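Local coordinates for protein first ORF in transposon ISC1904 (Sulfolobus solfataricus, PDB 3ILX) that probably binds DNA and takes part in strand exchange as the resolvase-like catalytic domain of an IS607-type serine recombinase encoded by a transposon, at residues 116-119 with 120-124; 69-72 with 73-76; 20-23 with 24-27. One frame throughout, in Å; residues are numbered along the deposited sequence.

Interactions 2 and 3 lie at the parallel sheet and against it; interaction 1 lies on the long helix 105-125, which packs on a second subunit. Interaction 2 (69-72 with 73-76) is buried near the middle of the chain and is rich in charge: an arginine folds over a tyrosine just after strand 64-69. Interaction 3 (20-23 with 24-27) covers about two turns of surface helix 19-30; its inner side touches interaction 2, where Gln23 OE1 and Arg74 CD are 3.4 Å apart. Interaction 1 (116-119 with 120-124), centred about 35 Å from the centre of interaction 3, is partly buried, with leucines and a phenylalanine on its covered side.

Interaction 1: 116-119 with 120-124; sequences LVSF and SGKLH
Ser118 has its OG swung away from the backbone N (chi1 173°), while Lys122, one turn later, leaves its own backbone with CG beside N and then bends at chi3 and chi4. The result is that the lysine folds back along helix 105-125 and brings CE to 3.7 Å from Ser118 OG, an i to i+4 contact along an alpha-helix. The lysine CG also rests 3.5 Å from Ser118 O, so its aliphatic part lies against the preceding turn.

The i to i+4 hydrogen bonds continue through the segment. Ser120 N donates to Leu116 O and Gly121 N to Val117 O, the hydrogen bond from Lys122 N to Ser118 O is weak at 3.3 Å, and the one from Leu123 N to Phe119 O is short at 2.8 Å. Ser120 turns its OG between its own N and carbonyl carbon (chi1 75°), which points the hydroxyl back at the previous turn; OG lies 3.2 Å from Val117 O, though another acceptor is within reach of its proton.

Long helices of this kind carry the dimer interface in serine recombinases, and here Leu116 and Phe119 pack on Leu112 of the second subunit, Lys122 and Leu123 on Leu108 of that second subunit. Helix 131-142 of its own chain meets Leu116 through Ala138 and Leu141, and Ser120 and Leu123 through Val134. Within the turn itself, the branch carbon CG of Leu123 sits 3.4 Å from Phe119 O, the oxygen that takes the hydrogen bond from Leu123 N.

Interaction 2: 69-72 with 73-76; sequences TAYP and DRLV
Tyr71 and Arg74 run side by side in the same direction, with the ring and guanidinium planes 52° apart. Arg74 CG lies over one face of the ring in a CH-pi contact, 4.0 Å from its centroid. Bends at chi2 and chi3 then carry the guanidinium round to Tyr71 OH, which stands 3.3 Å above the middle of the guanidinium plane. Asp73 CG lies near the ring plane at its edge; OD1 alone accepts from both NE and NH2 of Arg74 in a salt bridge, though its position is doubtful.

Thr69 crosses the arginine at about a right angle, OG1 3.1 Å from Arg74 CB. Hydrogen bonds from Arg74 N to Tyr71 O and from Leu75 N to Pro72 O close the turn.

Arg74 NH2 forms a salt bridge with Glu107 and NH1 a hydrogen bond with Arg10 O; Asp73 OD2 forms a salt bridge with Arg77 and a hydrogen bond with Thr103, and Thr69 OG1 one with Tyr8 O. This buried turn leads from strand 64-69 of the resolvase-type parallel sheet into helix 72-75, flanked by strand 93-96, with Leu75 facing Phe80 and Leu83 of helix 80-89 and Leu55 of helix 50-60.

Interaction 3: 20-23 with 24-27; sequences LANQ and VKYL
Four successive i to i+4 hydrogen bonds, Val24 N to Leu20 O, Lys25 N to Ala21 O, Tyr26 N to Asn22 O and Leu27 N to Gln23 O, make 20-27 a regular alpha-helical stretch, with lengths of 2.9 to 3.0 Å.

On the outer side Asn22 and Lys25 lie alongside each other and point the same way. Asn22 OD1 meets Lys25 CE at 3.5 Å, so the amide oxygen touches the methylene next to the ammonium group. The lysine gets there because its chain starts out extended and then turns twice, at chi3 and chi4. Closer to the axis, Lys25 CB rests 3.4 Å from Ala21 O, and Tyr26 CB is equally near Asn22 O.

The other side carries the branched chains. Val24 sets its methyl CG2 3.5 Å from Leu20 O, the same oxygen that receives the hydrogen bond from Val24 N. Leu27 repeats the pattern: its CG comes within 3.3 Å of Gln23 O, which accepts the hydrogen bond from Leu27 N. Gln23 itself is stretched out as far as CD, with CG anti to N (chi1 -172°), an arrangement that carries its amide away from the helix axis; there OE1 accepts a hydrogen bond from Arg10 N.

Helix 19-30 lies against the parallel sheet of the resolvase-type domain: Leu20 and Val24 bridge strands 4-11 and 36-41 through Val11, Ala9, Val37 and Thr39, Gln23 touches Ala9 and Val11 of strand 4-11, and Tyr26 and Leu27 meet Leu97 in the loop just after strand 93-96.

Interaction 1: 116-119 with 120-124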
loop_
_atom_site.group_PDB
_atom_site.type_symbol
_atom_site.label_atom_id
_atom_site.label_comp_id
_atom_site.label_asym_id
_atom_site.label_seq_id
_atom_site.Cartn_x
_atom_site.Cartn_y
_atom_site.Cartn_z
ATOM N N LEU A 116 1.933 7.587 -11.418
ATOM C CA LEU A 116 1.751 7.653 -12.884
ATOM C C LEU A 116 2.986 7.177 -13.625
ATOM O O LEU A 116 2.871 6.398 -14.570
ATOM C CB LEU A 116 1.379 9.070 -13.348
ATOM C CG LEU A 116 -0.051 9.462 -12.942
ATOM C CD1 LEU A 116 -0.263 10.944 -13.170
ATOM C CD2 LEU A 116 -1.094 8.647 -13.672
ATOM N N VAL A 117 4.154 7.587 -13.154
ATOM C CA VAL A 117 5.442 7.106 -13.708
ATOM C C VAL A 117 5.613 5.588 -13.587
ATOM O O VAL A 117 6.099 4.913 -14.517
ATOM C CB VAL A 117 6.634 7.822 -13.035
ATOM C CG1 VAL A 117 8.008 7.034 -13.213
ATOM C CG2 VAL A 117 6.730 9.298 -13.505
ATOM N N SER A 118 5.215 5.056 -12.442
ATOM C CA SER A 118 5.272 3.634 -12.228
ATOM C C SER A 118 4.370 2.869 -13.202
ATOM O O SER A 118 4.844 1.921 -13.828
ATOM C CB SER A 118 4.915 3.260 -10.790
ATOM O OG SER A 118 4.830 1.851 -10.728
ATOM N N PHE A 119 3.103 3.297 -13.339
ATOM C CA PHE A 119 2.184 2.663 -14.286
ATOM C C PHE A 119 2.639 2.809 -15.757
ATOM O O PHE A 119 2.581 1.838 -16.531
ATOM C CB PHE A 119 0.770 3.223 -14.088
ATOM C CG PHE A 119 -0.010 2.513 -13.016
ATOM C CD1 PHE A 119 -0.877 1.471 -13.349
ATOM C CD2 PHE A 119 0.181 2.831 -11.677
ATOM C CE1 PHE A 119 -1.601 0.789 -12.358
ATOM C CE2 PHE A 119 -0.555 2.177 -10.673
ATOM C CZ PHE A 119 -1.440 1.135 -11.015
ATOM N N SER A 120 3.137 3.989 -16.144
ATOM C CA SER A 120 3.511 4.180 -17.544
ATOM C C SER A 120 4.659 3.231 -17.899
ATOM O O SER A 120 4.711 2.670 -19.004
ATOM C CB SER A 120 3.838 5.658 -17.847
ATOM O OG SER A 120 5.092 5.999 -17.315
ATOM N N GLY A 121 5.555 3.011 -16.937
ATOM C CA GLY A 121 6.671 2.070 -17.128
ATOM C C GLY A 121 6.131 0.688 -17.441
ATOM O O GLY A 121 6.582 0.044 -18.395
ATOM N N LYS A 122 5.142 0.238 -16.656
ATOM C CA LYS A 122 4.511 -1.068 -16.854
ATOM C C LYS A 122 3.716 -1.137 -18.164
ATOM O O LYS A 122 3.748 -2.146 -18.843
ATOM C CB LYS A 122 3.579 -1.397 -15.670
ATOM C CG LYS A 122 4.301 -1.531 -14.316
ATOM C CD LYS A 122 3.358 -2.049 -13.263
ATOM C CE LYS A 122 3.669 -1.476 -11.866
ATOM N NZ LYS A 122 4.855 -2.124 -11.225
ATOM N N LEU A 123 2.975 -0.082 -18.499
ATOM C CA LEU A 123 2.220 -0.049 -19.755
ATOM C C LEU A 123 3.152 -0.125 -20.991
ATOM O O LEU A 123 2.846 -0.831 -21.966
ATOM C CB LEU A 123 1.321 1.191 -19.822
ATOM C CG LEU A 123 0.136 1.206 -18.833
ATOM C CD1 LEU A 123 -0.565 2.608 -18.775
ATOM C CD2 LEU A 123 -0.887 0.082 -19.143
ATOM N N HIS A 124 4.282 0.587 -20.922
ATOM C CA HIS A 124 5.258 0.557 -21.974
ATOM C C HIS A 124 5.807 -0.849 -22.128
ATOM O O HIS A 124 5.903 -1.354 -23.250
ATOM C CB HIS A 124 6.401 1.533 -21.725
ATOM C CG HIS A 124 7.505 1.383 -22.715
ATOM N ND1 HIS A 124 7.310 1.524 -24.079
ATOM C CD2 HIS A 124 8.793 1.011 -22.554
ATOM C CE1 HIS A 124 8.446 1.283 -24.710
ATOM N NE2 HIS A 124 9.362 0.968 -23.809
#

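Interaction 2: 69-72 with 73-76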
loop_
_atom_site.group_PDB
_atom_site.type_symbol
_atom_site.label_atom_id
_atom_site.label_comp_id
_atom_site.label_asym_id
_atom_site.label_seq_id
_atom_site.Cartn_x
_atom_site.Cartn_y
_atom_site.Cartn_z
ATOM N N THR A 69 -0.317 9.635 15.333
ATOM C CA THR A 69 0.058 10.357 14.129
ATOM C C THR A 69 -1.055 11.364 13.856
ATOM O O THR A 69 -2.175 11.233 14.417
ATOM C CB THR A 69 0.439 9.342 12.968
ATOM O OG1 THR A 69 1.144 10.022 11.928
ATOM C CG2 THR A 69 -0.773 8.627 12.426
ATOM N N ALA A 70 -0.747 12.416 13.090
ATOM C CA ALA A 70 -1.727 13.493 12.849
ATOM C C ALA A 70 -2.979 13.052 12.061
ATOM O O ALA A 70 -4.117 13.462 12.362
ATOM C CB ALA A 70 -1.042 14.688 12.171
ATOM N N TYR A 71 -2.749 12.240 11.034
ATOM C CA TYR A 71 -3.803 11.613 10.241
ATOM C C TYR A 71 -3.228 10.395 9.492
ATOM O O TYR A 71 -1.984 10.209 9.449
ATOM C CB TYR A 71 -4.510 12.633 9.313
ATOM C CG TYR A 71 -3.577 13.650 8.684
ATOM C CD1 TYR A 71 -2.941 13.366 7.469
ATOM C CD2 TYR A 71 -3.325 14.892 9.294
ATOM C CE1 TYR A 71 -2.095 14.287 6.865
ATOM C CE2 TYR A 71 -2.445 15.813 8.703
ATOM C CZ TYR A 71 -1.829 15.487 7.487
ATOM O OH TYR A 71 -0.959 16.356 6.842
ATOM N N PRO A 72 -4.117 9.549 8.921
ATOM C CA PRO A 72 -3.637 8.244 8.435
ATOM C C PRO A 72 -2.512 8.316 7.370
ATOM O O PRO A 72 -1.541 7.521 7.446
ATOM C CB PRO A 72 -4.918 7.573 7.879
ATOM C CG PRO A 72 -6.074 8.232 8.741
ATOM C CD PRO A 72 -5.595 9.672 8.858
ATOM N N ASP A 73 -2.605 9.267 6.421
ATOM C CA ASP A 73 -1.580 9.326 5.338
ATOM C C ASP A 73 -0.199 9.807 5.805
ATOM O O ASP A 73 0.789 9.694 5.066
ATOM C CB ASP A 73 -2.069 10.053 4.073
ATOM C CG ASP A 73 -1.811 11.548 4.107
ATOM O OD1 ASP A 73 -1.514 12.092 5.198
ATOM O OD2 ASP A 73 -1.924 12.193 3.034
ATOM N N ARG A 74 -0.098 10.259 7.057
ATOM C CA ARG A 74 1.237 10.429 7.633
ATOM C C ARG A 74 2.021 9.111 7.633
ATOM O O ARG A 74 3.234 9.102 7.343
ATOM C CB ARG A 74 1.176 11.014 9.044
ATOM C CG ARG A 74 0.599 12.467 9.114
ATOM C CD ARG A 74 1.393 13.414 8.186
ATOM N NE ARG A 74 0.871 13.442 6.817
ATOM C CZ ARG A 74 1.413 14.145 5.817
ATOM N NH1 ARG A 74 2.542 14.848 6.018
ATOM N NH2 ARG A 74 0.830 14.141 4.606
ATOM N N LEU A 75 1.349 8.007 7.942
ATOM C CA LEU A 75 2.041 6.698 7.990
ATOM C C LEU A 75 2.341 6.145 6.617
ATOM O O LEU A 75 3.481 5.761 6.336
ATOM C CB LEU A 75 1.275 5.650 8.842
ATOM C CG LEU A 75 1.593 5.832 10.334
ATOM C CD1 LEU A 75 0.527 5.151 11.248
ATOM C CD2 LEU A 75 3.039 5.374 10.662
ATOM N N VAL A 76 1.315 6.053 5.777
ATOM C CA VAL A 76 1.454 5.496 4.428
ATOM C C VAL A 76 0.403 6.085 3.519
ATOM O O VAL A 76 -0.663 6.540 3.988
ATOM C CB VAL A 76 1.253 3.937 4.375
ATOM C CG1 VAL A 76 2.485 3.196 4.889
ATOM C CG2 VAL A 76 -0.008 3.512 5.145
#

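Interaction 3: 20-23 with 24-27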
loop_
_atom_site.group_PDB
_atom_site.type_symbol
_atom_site.label_atom_id
_atom_site.label_comp_id
_atom_site.label_asym_id
_atom_site.label_seq_id
_atom_site.Cartn_x
_atom_site.Cartn_y
_atom_site.Cartn_z
ATOM N N LEU A 20 7.781 20.175 9.619
ATOM C CA LEU A 20 7.850 18.971 10.410
ATOM C C LEU A 20 7.855 19.290 11.912
ATOM O O LEU A 20 7.131 18.655 12.674
ATOM C CB LEU A 20 9.078 18.169 10.018
ATOM C CG LEU A 20 9.357 16.884 10.792
ATOM C CD1 LEU A 20 8.269 15.840 10.501
ATOM C CD2 LEU A 20 10.762 16.364 10.429
ATOM N N ALA A 21 8.666 20.274 12.316
ATOM C CA ALA A 21 8.776 20.685 13.719
ATOM C C ALA A 21 7.410 21.061 14.279
ATOM O O ALA A 21 7.079 20.703 15.407
ATOM C CB ALA A 21 9.781 21.838 13.905
ATOM N N ASN A 22 6.607 21.750 13.476
ATOM C CA ASN A 22 5.250 22.102 13.897
ATOM C C ASN A 22 4.296 20.905 13.992
ATOM O O ASN A 22 3.369 20.890 14.802
ATOM C CB ASN A 22 4.689 23.194 12.995
ATOM C CG ASN A 22 5.321 24.553 13.275
ATOM O OD1 ASN A 22 5.608 24.898 14.433
ATOM N ND2 ASN A 22 5.534 25.332 12.221
ATOM N N GLN A 23 4.536 19.886 13.182
ATOM C CA GLN A 23 3.727 18.669 13.283
ATOM C C GLN A 23 4.066 17.935 14.590
ATOM O O GLN A 23 3.184 17.446 15.309
ATOM C CB GLN A 23 3.969 17.759 12.056
ATOM C CG GLN A 23 3.055 16.557 11.923
ATOM C CD GLN A 23 3.353 15.741 10.646
ATOM O OE1 GLN A 23 3.431 14.517 10.698
ATOM N NE2 GLN A 23 3.548 16.428 9.519
ATOM N N VAL A 24 5.357 17.837 14.871
ATOM C CA VAL A 24 5.807 17.219 16.102
ATOM C C VAL A 24 5.201 17.943 17.324
ATOM O O VAL A 24 4.651 17.321 18.242
ATOM C CB VAL A 24 7.336 17.196 16.138
ATOM C CG1 VAL A 24 7.853 16.857 17.529
ATOM C CG2 VAL A 24 7.857 16.194 15.078
ATOM N N LYS A 25 5.270 19.264 17.302
ATOM C CA LYS A 25 4.789 20.080 18.393
ATOM C C LYS A 25 3.298 19.901 18.558
ATOM O O LYS A 25 2.795 19.838 19.684
ATOM C CB LYS A 25 5.127 21.538 18.107
ATOM C CG LYS A 25 5.061 22.460 19.313
ATOM C CD LYS A 25 5.708 23.822 19.010
ATOM C CE LYS A 25 5.031 24.515 17.823
ATOM N NZ LYS A 25 3.812 25.269 18.274
ATOM N N TYR A 26 2.583 19.791 17.443
ATOM C CA TYR A 26 1.147 19.585 17.536
ATOM C C TYR A 26 0.841 18.250 18.235
ATOM O O TYR A 26 -0.023 18.182 19.121
ATOM C CB TYR A 26 0.488 19.657 16.162
ATOM C CG TYR A 26 -0.925 19.103 16.150
ATOM C CD1 TYR A 26 -1.952 19.706 16.900
ATOM C CD2 TYR A 26 -1.228 17.972 15.411
ATOM C CE1 TYR A 26 -3.251 19.176 16.896
ATOM C CE2 TYR A 26 -2.522 17.450 15.391
ATOM C CZ TYR A 26 -3.518 18.051 16.129
ATOM O OH TYR A 26 -4.779 17.498 16.091
ATOM N N LEU A 27 1.591 17.216 17.843
ATOM C CA LEU A 27 1.453 15.870 18.391
ATOM C C LEU A 27 1.695 15.865 19.885
ATOM O O LEU A 27 0.913 15.291 20.654
ATOM C CB LEU A 27 2.425 14.891 17.699
ATOM C CG LEU A 27 2.087 14.485 16.260
ATOM C CD1 LEU A 27 3.117 13.507 15.747
ATOM C CD2 LEU A 27 0.695 13.849 16.152
#